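Local coordinates for microcin B17-processing protein McbB (Escherichia coli str. K-12 substr. MG1655, PDB 6GRH), which is needed to process the inactive microcin B17 precursor into the active peptide antibiotic, at residues H193-E198 with V284-A289. Sequence-based numbering, arbitrary orientation. Where two conformers were deposited one is given.
With ZN (zinc ion), chain F.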
ATOM      1  N   HIS B 193      -3.616  17.611  11.414  1.00 23.24           N
ATOM      2  CA  HIS B 193      -3.800  16.514  12.358  1.00 23.26           C
ATOM      3  C   HIS B 193      -4.980  15.585  12.054  1.00 23.61           C
ATOM      4  O   HIS B 193      -4.874  14.365  12.179  1.00 22.81           O
ATOM      5  CB  HIS B 193      -4.045  17.060  13.735  1.00 23.36           C
ATOM      6  CG  HIS B 193      -4.480  16.029  14.707  1.00 23.12           C
ATOM      7  ND1 HIS B 193      -3.648  15.022  15.135  1.00 22.67           N
ATOM      8  CD2 HIS B 193      -5.662  15.852  15.348  1.00 23.61           C
ATOM      9  CE1 HIS B 193      -4.308  14.260  15.995  1.00 23.40           C
ATOM     10  NE2 HIS B 193      -5.527  14.744  16.148  1.00 23.49           N
ATOM     11  N   PHE B 194      -6.110  16.169  11.687  1.00 24.49           N
ATOM     12  CA  PHE B 194      -7.335  15.383  11.462  1.00 25.04           C
ATOM     13  C   PHE B 194      -7.173  14.494  10.218  1.00 24.73           C
ATOM     14  O   PHE B 194      -7.628  13.349  10.201  1.00 24.02           O
ATOM     15  CB  PHE B 194      -8.569  16.295  11.479  1.00 25.94           C
ATOM     16  CG  PHE B 194      -8.785  16.927  12.816  1.00 26.27           C
ATOM     17  CD1 PHE B 194      -9.199  16.148  13.898  1.00 26.72           C
ATOM     18  CD2 PHE B 194      -8.452  18.255  13.038  1.00 26.83           C
ATOM     19  CE1 PHE B 194      -9.313  16.694  15.160  1.00 27.50           C
ATOM     20  CE2 PHE B 194      -8.597  18.825  14.299  1.00 27.30           C
ATOM     21  CZ  PHE B 194      -9.017  18.045  15.362  1.00 27.88           C
ATOM     22  N   CYS B 195      -6.429  14.984   9.224  1.00 24.80           N
ATOM     23  CA  CYS B 195      -6.033  14.155   8.102  1.00 25.31           C
ATOM     24  C   CYS B 195      -5.246  12.914   8.544  1.00 24.61           C
ATOM     25  O   CYS B 195      -5.446  11.822   7.985  1.00 25.14           O
ATOM     26  CB  CYS B 195      -5.247  14.959   7.061  1.00 26.11           C
ATOM     27  SG  CYS B 195      -6.218  16.206   6.203  1.00 26.71           S
ATOM     28  N   HIS B 196      -4.376  13.083   9.540  1.00 24.12           N
ATOM     29  CA  HIS B 196      -3.542  12.009  10.070  1.00 24.01           C
ATOM     30  C   HIS B 196      -4.334  11.009  10.893  1.00 25.20           C
ATOM     31  O   HIS B 196      -4.276   9.762  10.630  1.00 24.69           O
ATOM     32  CB  HIS B 196      -2.362  12.568  10.882  1.00 23.18           C
ATOM     33  CG  HIS B 196      -1.288  13.137  10.024  1.00 22.93           C
ATOM     34  ND1 HIS B 196      -1.366  14.393   9.468  1.00 23.26           N
ATOM     35  CD2 HIS B 196      -0.145  12.582   9.549  1.00 22.77           C
ATOM     36  CE1 HIS B 196      -0.293  14.609   8.730  1.00 23.46           C
ATOM     37  NE2 HIS B 196       0.458  13.522   8.754  1.00 23.08           N
ATOM     38  N   ILE B 197      -5.079  11.517  11.865  0.50 25.63           N
ATOM     39  CA  ILE B 197      -5.750  10.649  12.828  0.50 26.79           C
ATOM     40  C   ILE B 197      -6.817   9.776  12.134  0.50 27.58           C
ATOM     41  O   ILE B 197      -6.986   8.618  12.482  0.50 27.54           O
ATOM     42  CB  ILE B 197      -6.319  11.463  14.004  0.50 27.41           C
ATOM     43  CG1 ILE B 197      -6.533  10.568  15.223  0.50 28.19           C
ATOM     44  CG2 ILE B 197      -7.601  12.164  13.616  0.50 27.98           C
ATOM     45  CD1 ILE B 197      -6.517  11.350  16.508  0.50 28.70           C
ATOM     46  N   GLU B 198      -7.465  10.313  11.103  1.00 28.12           N
ATOM     47  CA  GLU B 198      -8.404   9.536  10.279  1.00 29.54           C
ATOM     48  C   GLU B 198      -7.713   8.443   9.456  1.00 29.27           C
ATOM     49  O   GLU B 198      -8.254   7.350   9.292  1.00 29.50           O
ATOM     50  CB  GLU B 198      -9.222  10.466   9.376  1.00 31.12           C
ATOM     51  CG  GLU B 198     -10.176  11.349  10.193  1.00 32.62           C
ATOM     52  CD  GLU B 198     -11.254  10.570  10.944  1.00 34.56           C
ATOM     53  OE1 GLU B 198     -11.638   9.483  10.448  1.00 35.28           O
ATOM     54  OE2 GLU B 198     -11.729  11.066  12.003  1.00 35.13           O
ATOM     55  N   VAL B 284       0.865  11.133   4.560  1.00 26.20           N
ATOM     56  CA  VAL B 284      -0.583  10.862   4.499  1.00 26.57           C
ATOM     57  C   VAL B 284      -1.231  11.804   3.491  1.00 25.91           C
ATOM     58  O   VAL B 284      -0.769  12.906   3.297  1.00 26.10           O
ATOM     59  CB  VAL B 284      -1.278  10.944   5.878  1.00 26.42           C
ATOM     60  CG1 VAL B 284      -0.450  10.208   6.934  1.00 27.00           C
ATOM     61  CG2 VAL B 284      -1.563  12.369   6.286  1.00 27.52           C
ATOM     62  N   ILE B 285      -2.318  11.366   2.894  1.00 25.28           N
ATOM     63  CA  ILE B 285      -3.132  12.209   2.025  1.00 25.52           C
ATOM     64  C   ILE B 285      -4.074  13.095   2.855  1.00 25.33           C
ATOM     65  O   ILE B 285      -4.326  12.835   4.032  1.00 24.88           O
ATOM     66  CB  ILE B 285      -3.933  11.379   0.988  1.00 25.95           C
ATOM     67  CG1 ILE B 285      -4.966  10.465   1.644  1.00 25.69           C
ATOM     68  CG2 ILE B 285      -2.984  10.534   0.133  1.00 26.23           C
ATOM     69  CD1 ILE B 285      -5.922   9.825   0.674  1.00 26.38           C
ATOM     70  N   HIS B 286      -4.554  14.161   2.237  1.00 25.92           N
ATOM     71  CA  HIS B 286      -5.649  14.961   2.819  1.00 26.42           C
ATOM     72  C   HIS B 286      -6.885  14.074   2.946  1.00 26.53           C
ATOM     73  O   HIS B 286      -7.201  13.306   2.038  1.00 27.38           O
ATOM     74  CB  HIS B 286      -5.987  16.152   1.930  1.00 27.37           C
ATOM     75  CG  HIS B 286      -4.929  17.199   1.895  1.00 27.29           C
ATOM     76  ND1 HIS B 286      -3.891  17.180   0.991  1.00 27.45           N
ATOM     77  CD2 HIS B 286      -4.756  18.311   2.650  1.00 27.94           C
ATOM     78  CE1 HIS B 286      -3.116  18.235   1.201  1.00 28.02           C
ATOM     79  NE2 HIS B 286      -3.626  18.941   2.194  1.00 27.75           N
ATOM     80  N   TRP B 287      -7.533  14.117   4.097  1.00 26.66           N
ATOM     81  CA  TRP B 287      -8.730  13.326   4.292  1.00 27.54           C
ATOM     82  C   TRP B 287      -9.873  14.012   3.530  1.00 27.86           C
ATOM     83  O   TRP B 287     -10.036  15.241   3.589  1.00 26.94           O
ATOM     84  CB  TRP B 287      -9.037  13.195   5.762  1.00 28.18           C
ATOM     85  CG  TRP B 287     -10.269  12.450   6.074  1.00 29.61           C
ATOM     86  CD1 TRP B 287     -10.696  11.289   5.519  1.00 30.94           C
ATOM     87  CD2 TRP B 287     -11.208  12.784   7.092  1.00 31.05           C
ATOM     88  NE1 TRP B 287     -11.845  10.876   6.127  1.00 32.06           N
ATOM     89  CE2 TRP B 287     -12.178  11.777   7.105  1.00 31.77           C
ATOM     90  CE3 TRP B 287     -11.306  13.839   8.011  1.00 31.61           C
ATOM     91  CZ2 TRP B 287     -13.257  11.789   7.995  1.00 33.27           C
ATOM     92  CZ3 TRP B 287     -12.381  13.859   8.897  1.00 32.71           C
ATOM     93  CH2 TRP B 287     -13.341  12.833   8.882  1.00 32.98           C
ATOM     94  N   GLN B 288     -10.612  13.221   2.767  1.00 28.13           N
ATOM     95  CA  GLN B 288     -11.693  13.750   1.940  1.00 29.58           C
ATOM     96  C   GLN B 288     -12.712  14.613   2.695  1.00 28.98           C
ATOM     97  O   GLN B 288     -13.255  15.559   2.099  1.00 29.02           O
ATOM     98  CB  GLN B 288     -12.425  12.617   1.194  1.00 31.66           C
ATOM     99  CG  GLN B 288     -13.063  11.565   2.092  1.00 32.96           C
ATOM    100  CD  GLN B 288     -13.494  10.349   1.313  1.00 35.11           C
ATOM    101  OE1 GLN B 288     -13.831  10.436   0.118  1.00 37.85           O
ATOM    102  NE2 GLN B 288     -13.455   9.192   1.961  1.00 35.97           N
ATOM    103  N   ALA B 289     -13.007  14.257   3.958  1.00 27.78           N
ATOM    104  CA  ALA B 289     -13.967  15.004   4.755  1.00 28.33           C
ATOM    105  C   ALA B 289     -13.377  16.123   5.604  1.00 28.63           C
ATOM    106  O   ALA B 289     -14.122  16.730   6.366  1.00 28.97           O
ATOM    107  CB  ALA B 289     -14.775  14.088   5.644  1.00 28.24           C
TER
HETATM  108 ZN    ZN F 401      -6.942  18.065   7.426  1.00 26.00          ZN
HETATM  109  O   HOH W   1      -5.684  11.026   5.439  1.00 29.70           O
HETATM  110  O   HOH W   2       2.355  12.896   6.765  1.00 25.65           O
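Cys195 and Trp287 meet in a zinc-centred helix-loop contact, with Cys195 one of the four ligands, where the start of helix 193-204 packs on the loop after strand 279-282. Cys195 SG binds the zinc ion at 2.3 Å and also accepts a nearly straight hydrogen bond (169°) from Trp287 N, 3.2 Å away; such a bond would be expected to draw off some of the thiolate's negative charge. Cys192, just before the helix, and Cys290 and Cys292, just past segment 284-289, complete the site. Two CH-pi contacts accompany this bond. Nearer the strand, Val284 CG2 sits over the centre of the His196 ring, 3.4 Å above its plane, while the ring's ND1 is hydrogen-bonded to Cys192 O. Further along the loop, Glu198 CG lies over the six-membered ring of Trp287, 3.5 Å from CE3. A bend at chi2 (-64°) turns CD over the same ring, with carboxylate and indole planes 12° apart; Ala289 CB lies over the opposite face, toward the rim. Glu198 OE2 is hydrogen-bonded to Tyr225 OH, and Trp287 NE1 to Glu212 OE2. One water donates to both Cys195 O and Ile285 O. Helix 150-160 packs on Phe194 and His193, whereas Ile285 and His286 pack against the neighbouring McbC chain.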